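Local coordinates for protein Cys-Gly metallodipeptidase DUG1 (Saccharomyces cerevisiae, PDB 4G1P) that hydrolyses the Cys-Gly dipeptide as a dinuclear zinc-dependent M20-family dipeptidase and serves as the catalytic component of the yeast glutathione degradosomal complex, at residues T136-T139 / G140-L143; E454-I458 / S459-G463; A46-I49 / S50-L53. One frame throughout, in Å; residues are numbered along the deposited sequence.

Interaction 1 of 3, residues T136-T139 / G140-L143. With ZN (zinc ion), chain B.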
loop_
_atom_site.group_PDB
_atom_site.type_symbol
_atom_site.label_atom_id
_atom_site.label_comp_id
_atom_site.label_asym_id
_atom_site.label_seq_id
_atom_site.Cartn_x
_atom_site.Cartn_y
_atom_site.Cartn_z
ATOM N N THR A 136 -2.626 -23.306 11.098
ATOM C CA THR A 136 -3.570 -24.105 10.318
ATOM C C THR A 136 -3.184 -24.186 8.835
ATOM O O THR A 136 -3.534 -25.139 8.152
ATOM C CB THR A 136 -5.028 -23.599 10.456
ATOM O OG1 THR A 136 -5.931 -24.657 10.137
ATOM C CG2 THR A 136 -5.304 -22.443 9.515
ATOM N N ASP A 137 -2.450 -23.198 8.342
ATOM C CA ASP A 137 -2.146 -23.108 6.925
ATOM C C ASP A 137 -0.660 -22.835 6.775
ATOM O O ASP A 137 -0.265 -21.672 6.639
ATOM C CB ASP A 137 -2.977 -21.970 6.311
ATOM C CG ASP A 137 -2.730 -21.775 4.819
ATOM O OD1 ASP A 137 -2.099 -22.638 4.182
ATOM O OD2 ASP A 137 -3.188 -20.748 4.270
ATOM N N ASP A 138 0.174 -23.878 6.780
ATOM C CA ASP A 138 -0.228 -25.282 6.724
ATOM C C ASP A 138 0.678 -26.107 7.648
ATOM O O ASP A 138 0.795 -27.318 7.499
ATOM C CB ASP A 138 -0.070 -25.790 5.277
ATOM C CG ASP A 138 -0.606 -27.223 5.059
ATOM O OD1 ASP A 138 -1.700 -27.570 5.571
ATOM O OD2 ASP A 138 0.072 -28.002 4.361
ATOM N N THR A 139 1.324 -25.445 8.603
ATOM C CA THR A 139 2.365 -26.101 9.401
ATOM C C THR A 139 1.830 -27.110 10.453
ATOM O O THR A 139 2.418 -28.170 10.664
ATOM C CB THR A 139 3.312 -25.051 10.031
ATOM O OG1 THR A 139 3.888 -24.268 8.984
ATOM C CG2 THR A 139 4.421 -25.705 10.802
ATOM N N GLY A 140 0.713 -26.783 11.092
ATOM C CA GLY A 140 0.052 -27.736 11.960
ATOM C C GLY A 140 -0.270 -29.062 11.273
ATOM O O GLY A 140 0.181 -30.124 11.723
ATOM N N PRO A 141 -1.057 -29.012 10.179
ATOM C CA PRO A 141 -1.422 -30.253 9.485
ATOM C C PRO A 141 -0.197 -31.005 8.970
ATOM O O PRO A 141 -0.117 -32.213 9.175
ATOM C CB PRO A 141 -2.280 -29.759 8.314
ATOM C CG PRO A 141 -2.822 -28.439 8.779
ATOM C CD PRO A 141 -1.719 -27.835 9.582
ATOM N N LEU A 142 0.732 -30.301 8.328
ATOM C CA LEU A 142 1.957 -30.917 7.837
ATOM C C LEU A 142 2.645 -31.728 8.935
ATOM O O LEU A 142 2.890 -32.923 8.770
ATOM C CB LEU A 142 2.919 -29.850 7.305
ATOM C CG LEU A 142 4.213 -30.297 6.627
ATOM C CD1 LEU A 142 4.698 -29.205 5.695
ATOM C CD2 LEU A 142 5.290 -30.612 7.637
ATOM N N LEU A 143 2.978 -31.072 10.044
ATOM C CA LEU A 143 3.692 -31.748 11.122
ATOM C C LEU A 143 2.870 -32.904 11.710
ATOM O O LEU A 143 3.425 -33.866 12.245
ATOM C CB LEU A 143 4.091 -30.760 12.218
ATOM C CG LEU A 143 5.138 -29.711 11.843
ATOM C CD1 LEU A 143 5.313 -28.687 12.963
ATOM C CD2 LEU A 143 6.464 -30.386 11.501
HETATM ZN ZN ZN B . -2.488 -20.203 2.453
#

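Interaction 2 of 3, residues E454-I458 / S459-G463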
loop_
_atom_site.group_PDB
_atom_site.type_symbol
_atom_site.label_atom_id
_atom_site.label_comp_id
_atom_site.label_asym_id
_atom_site.label_seq_id
_atom_site.Cartn_x
_atom_site.Cartn_y
_atom_site.Cartn_z
ATOM N N GLU A 454 -4.595 -16.139 13.279
ATOM C CA GLU A 454 -4.769 -17.490 12.761
ATOM C C GLU A 454 -4.662 -18.495 13.904
ATOM O O GLU A 454 -3.691 -18.493 14.671
ATOM C CB GLU A 454 -3.718 -17.801 11.695
ATOM C CG GLU A 454 -3.963 -19.102 10.943
ATOM C CD GLU A 454 -2.779 -19.530 10.092
ATOM O OE1 GLU A 454 -2.116 -18.645 9.517
ATOM O OE2 GLU A 454 -2.498 -20.749 10.002
ATOM N N LYS A 455 -5.671 -19.344 14.024
ATOM C CA LYS A 455 -5.770 -20.263 15.147
ATOM C C LYS A 455 -5.976 -21.690 14.657
ATOM O O LYS A 455 -6.417 -21.922 13.529
ATOM C CB LYS A 455 -6.950 -19.881 16.032
ATOM C CG LYS A 455 -8.197 -20.756 15.807
ATOM C CD LYS A 455 -9.422 -19.906 15.498
ATOM C CE LYS A 455 -10.721 -20.690 15.640
ATOM N NZ LYS A 455 -10.835 -21.805 14.671
ATOM N N LEU A 456 -5.633 -22.640 15.516
ATOM C CA LEU A 456 -5.976 -24.036 15.308
ATOM C C LEU A 456 -6.523 -24.531 16.631
ATOM O O LEU A 456 -5.848 -24.432 17.651
ATOM C CB LEU A 456 -4.758 -24.864 14.899
ATOM C CG LEU A 456 -5.089 -26.335 14.584
ATOM C CD1 LEU A 456 -6.202 -26.408 13.563
ATOM C CD2 LEU A 456 -3.860 -27.113 14.091
ATOM N N ASP A 457 -7.754 -25.027 16.632
ATOM C CA ASP A 457 -8.321 -25.565 17.857
ATOM C C ASP A 457 -7.621 -26.876 18.166
ATOM O O ASP A 457 -7.387 -27.683 17.270
ATOM C CB ASP A 457 -9.823 -25.771 17.715
ATOM C CG ASP A 457 -10.560 -24.479 17.427
ATOM O OD1 ASP A 457 -10.861 -23.722 18.379
ATOM O OD2 ASP A 457 -10.835 -24.218 16.236
ATOM N N ILE A 458 -7.259 -27.067 19.431
ATOM C CA ILE A 458 -6.539 -28.266 19.848
ATOM C C ILE A 458 -7.378 -29.522 19.580
ATOM O O ILE A 458 -6.835 -30.591 19.279
ATOM C CB ILE A 458 -6.090 -28.183 21.331
ATOM C CG1 ILE A 458 -5.195 -26.963 21.536
ATOM C CG2 ILE A 458 -5.324 -29.411 21.737
ATOM C CD1 ILE A 458 -4.645 -26.822 22.939
ATOM N N SER A 459 -8.700 -29.377 19.650
ATOM C CA SER A 459 -9.600 -30.493 19.360
ATOM C C SER A 459 -9.469 -30.956 17.922
ATOM O O SER A 459 -9.531 -32.147 17.650
ATOM C CB SER A 459 -11.053 -30.143 19.675
ATOM O OG SER A 459 -11.524 -29.141 18.799
ATOM N N ASN A 460 -9.270 -30.014 17.004
ATOM C CA ASN A 460 -9.018 -30.360 15.599
ATOM C C ASN A 460 -7.609 -30.890 15.381
ATOM O O ASN A 460 -7.373 -31.750 14.532
ATOM C CB ASN A 460 -9.260 -29.160 14.696
ATOM C CG ASN A 460 -10.723 -28.811 14.590
ATOM O OD1 ASN A 460 -11.326 -28.331 15.553
ATOM N ND2 ASN A 460 -11.307 -29.044 13.416
ATOM N N PHE A 461 -6.674 -30.369 16.160
ATOM C CA PHE A 461 -5.303 -30.820 16.078
ATOM C C PHE A 461 -5.249 -32.285 16.484
ATOM O O PHE A 461 -4.814 -33.133 15.709
ATOM C CB PHE A 461 -4.407 -29.960 16.968
ATOM C CG PHE A 461 -2.964 -30.268 16.837
ATOM C CD1 PHE A 461 -2.428 -30.589 15.607
ATOM C CD2 PHE A 461 -2.130 -30.245 17.950
ATOM C CE1 PHE A 461 -1.080 -30.894 15.475
ATOM C CE2 PHE A 461 -0.772 -30.538 17.831
ATOM C CZ PHE A 461 -0.248 -30.857 16.592
ATOM N N VAL A 462 -5.726 -32.582 17.686
ATOM C CA VAL A 462 -5.724 -33.952 18.179
ATOM C C VAL A 462 -6.679 -34.837 17.378
ATOM O O VAL A 462 -6.295 -35.921 16.925
ATOM C CB VAL A 462 -6.077 -34.023 19.673
ATOM C CG1 VAL A 462 -6.241 -35.468 20.109
ATOM C CG2 VAL A 462 -5.007 -33.314 20.499
ATOM N N GLY A 463 -7.909 -34.366 17.190
ATOM C CA GLY A 463 -8.890 -35.093 16.402
ATOM C C GLY A 463 -8.394 -35.418 15.004
ATOM O O GLY A 463 -8.621 -36.526 14.490
#

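Interaction 3 of 3, residues A46-I49 / S50-L53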
loop_
_atom_site.group_PDB
_atom_site.type_symbol
_atom_site.label_atom_id
_atom_site.label_comp_id
_atom_site.label_asym_id
_atom_site.label_seq_id
_atom_site.Cartn_x
_atom_site.Cartn_y
_atom_site.Cartn_z
ATOM N N ALA A 46 12.729 -25.428 6.331
ATOM C CA ALA A 46 12.898 -26.690 5.601
ATOM C C ALA A 46 13.907 -27.576 6.310
ATOM O O ALA A 46 13.748 -28.794 6.385
ATOM C CB ALA A 46 13.354 -26.437 4.173
ATOM N N LYS A 47 14.947 -26.945 6.831
ATOM C CA LYS A 47 16.008 -27.663 7.490
ATOM C C LYS A 47 15.447 -28.282 8.755
ATOM O O LYS A 47 15.677 -29.461 9.032
ATOM C CB LYS A 47 17.187 -26.726 7.804
ATOM C CG LYS A 47 18.476 -27.452 8.164
ATOM C CD LYS A 47 19.429 -26.542 8.911
ATOM C CE LYS A 47 18.850 -26.107 10.266
ATOM N NZ LYS A 47 19.578 -24.937 10.875
ATOM N N PHE A 48 14.690 -27.486 9.505
ATOM C CA PHE A 48 14.086 -27.953 10.743
ATOM C C PHE A 48 13.195 -29.162 10.502
ATOM O O PHE A 48 13.244 -30.131 11.247
ATOM C CB PHE A 48 13.265 -26.849 11.395
ATOM C CG PHE A 48 12.432 -27.321 12.550
ATOM C CD1 PHE A 48 13.028 -27.683 13.750
ATOM C CD2 PHE A 48 11.055 -27.415 12.438
ATOM C CE1 PHE A 48 12.260 -28.132 14.827
ATOM C CE2 PHE A 48 10.279 -27.858 13.504
ATOM C CZ PHE A 48 10.887 -28.221 14.704
ATOM N N ILE A 49 12.376 -29.098 9.462
ATOM C CA ILE A 49 11.482 -30.194 9.145
ATOM C C ILE A 49 12.247 -31.458 8.778
ATOM O O ILE A 49 11.965 -32.529 9.311
ATOM C CB ILE A 49 10.476 -29.795 8.047
ATOM C CG1 ILE A 49 9.489 -28.792 8.633
ATOM C CG2 ILE A 49 9.717 -31.011 7.516
ATOM C CD1 ILE A 49 8.550 -28.243 7.643
ATOM N N SER A 50 13.228 -31.339 7.892
ATOM C CA SER A 50 14.033 -32.509 7.526
ATOM C C SER A 50 14.662 -33.143 8.754
ATOM O O SER A 50 14.791 -34.346 8.817
ATOM C CB SER A 50 15.114 -32.156 6.502
ATOM O OG SER A 50 15.889 -31.056 6.939
ATOM N N GLU A 51 15.032 -32.321 9.730
ATOM C CA GLU A 51 15.553 -32.800 11.006
ATOM C C GLU A 51 14.519 -33.602 11.802
ATOM O O GLU A 51 14.842 -34.653 12.376
ATOM C CB GLU A 51 16.068 -31.638 11.849
ATOM C CG GLU A 51 17.476 -31.226 11.512
ATOM C CD GLU A 51 17.843 -29.867 12.082
ATOM O OE1 GLU A 51 16.932 -29.163 12.585
ATOM O OE2 GLU A 51 19.041 -29.499 12.018
ATOM N N GLN A 52 13.284 -33.114 11.840
ATOM C CA GLN A 52 12.223 -33.875 12.481
ATOM C C GLN A 52 11.977 -35.202 11.754
ATOM O O GLN A 52 11.750 -36.231 12.391
ATOM C CB GLN A 52 10.927 -33.076 12.547
ATOM C CG GLN A 52 11.033 -31.808 13.330
ATOM C CD GLN A 52 11.582 -32.048 14.700
ATOM O OE1 GLN A 52 10.933 -32.670 15.544
ATOM N NE2 GLN A 52 12.795 -31.568 14.938
ATOM N N LEU A 53 12.002 -35.171 10.424
ATOM C CA LEU A 53 11.792 -36.385 9.647
ATOM C C LEU A 53 12.840 -37.417 10.055
ATOM O O LEU A 53 12.526 -38.559 10.399
ATOM C CB LEU A 53 11.890 -36.094 8.148
ATOM C CG LEU A 53 10.608 -35.892 7.324
ATOM C CD1 LEU A 53 9.348 -36.156 8.142
ATOM C CD2 LEU A 53 10.572 -34.518 6.676
#

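Interaction 1 of 3, residues T136-T139 / G140-L143
Asp138, next to the zinc-binding Asp137, meets Pro141 three residues further on, in the first turns of helix 135-154. The metal bond comes first. Asp137 OD2 lies 2.0 Å from the zinc ion, whose coordination Glu172 and His450 share, while Asp137 OD1 stands back at 3.0 Å from the metal. Asp137 also takes part, with Asp200, in the second zinc site, so it is common to both metals; its carboxylate carbon sits anti to its own backbone N (chi1 180°), which carries OD2 out to the metal. A cis peptide joins Asp137 to Asp138.

Two backbone hydrogen bonds tie the segments. Leu142 N donates to Asp138 O at 3.1 Å, and Leu143 N to Thr139 O at 3.0 Å with an N-H...O angle of 169°. Pro141, lacking an N-H, gives nothing to the turn before, and the helix kinks there.

Packing fills in the rest. The Pro141 ring lies across the Asp138 side chain, its CG 3.5 Å from Asp138 OD1 and 3.4 Å from Thr136 O. The Thr139 methyl CG2 runs alongside Leu143, 3.8 Å from CD1; both residues pack on helix 16-28, and Thr139 OG1 bonds to Lys45.

Asp138 OD2 accepts from the backbone N of His102, whereas OD1 is close to Asp200 OD1, a like-charged neighbour. Asp138 thus lies as a second-shell carboxylate beside Asp200 and beside His102, a probable zinc ligand, and could tune the electrostatics of the dizinc centre.

Interaction 2 of 3, residues E454-I458 / S459-G463
Asp457 O is gripped by two amides of the following turn, Phe461 N at 3.0 Å and, through a weak bond, Asn460 N at the same distance. The motif is a strand-to-helix junction: strand 455-457, the edge of a small three-stranded antiparallel sheet, runs straight into helix 458-477, and the axes of the two short elements lie 60° apart. The Phe461 bond approaches in the plane of the carbonyl. One residue later Val462 N donates to Ile458 O at 2.8 Å, almost straight at 177°, and the helix is under way. Although Asp457 occupies the N-cap position, its carboxylate makes no capping bond; it is turned to cations instead.

Two apolar pairs pack across the junction. Leu456 crosses Phe461 at about a right angle and sets its CD2 methyl 4.1 Å from Phe461 CD1, an oblique approach to the ring. Leu456 CG lies anti to the backbone N (chi1 -176°), carrying its methyls to the helix, and both residues also pack on Met130 and on helix 135-154. Ile458 and Val462, a turn apart, touch through their CG2 methyls at 4.1 Å, with Phe20 of helix 16-28 beside Ile458.

Arg444 meets three of the polar groups: it bonds to Ser459 OG and Asn460 OD1 and forms a salt bridge with Asp457 OD2. Asn460 lies alongside Asp457, its OD1 3.7 Å from Asp457 CB, while its ND2 reaches Met442 O. Lys455, bridged also to Asp446 and Asp447, reaches forward along the strand and forms a salt bridge in which its NZ meets Asp457 OD2 at 2.9 Å, on the syn side though out of the carboxylate plane.

Interaction 3 of 3, residues A46-I49 / S50-L53
Helix 39-55 is an amphipathic helix packed against the six-stranded sheet over strands 61-64 and 83-88, and its middle turns pair Ala46-Ile49 with Ser50-Leu53. Regular backbone bonds run from Ser50 N to Ala46 O through Leu53 N to Ile49 O. Lys47 O takes an additional donor: besides Glu51 N at 3.0 Å it receives Ser50 OG at 2.6 Å, a serine hydroxyl folded back onto its own helix. The torsion responsible (chi1 52°) tucks OG between the backbone N and the carbonyl carbon.

Gln52 lies over one face of the Phe48 ring in a CH-pi contact, its CG 4.1 Å from the ring centroid. A bend at chi2 (-53°) lays the amide nearly parallel to the ring, the planes 19° apart, with NE2 3.5 Å from Phe48 CE1, while OE1 accepts from Arg22. Lys47 and Glu51 run side by side, yet Lys47 NZ stays 4.7 Å from Glu51 OE2, too far for a salt bridge.

On the buried side Ile49 CG2 meets Leu53 CD2 at 3.7 Å, and both cover Ile84 of strand 83-88. Such an apolar stripe laid on strands, with polar residues such as Lys47 and Glu51 turned elsewhere, is typical of helices flanking an alpha/beta sheet.

Overall arrangement
Along the chain the order is interaction 3, interaction 1, interaction 2, in series, and the three step across the alpha/beta catalytic domain. Interaction 1 lies in the middle, its centre about 10 Å from that of interaction 2 and about 14 Å from that of interaction 3; the outer two, about 22 Å apart between centres, do not touch. Glu454 OE2 joins the first pair, probably accepting from Thr136 N at 2.8 Å and from Asp137 N. Ile49 CD1 and Leu142 CD2 lie 4.0 Å apart. Helix 16-28 is a shared neighbour of all three. Helix 135-154, which carries the zinc ligand Asp137, is thus met near that residue by the chain leading into strand 455-457 and further along by helix 39-55.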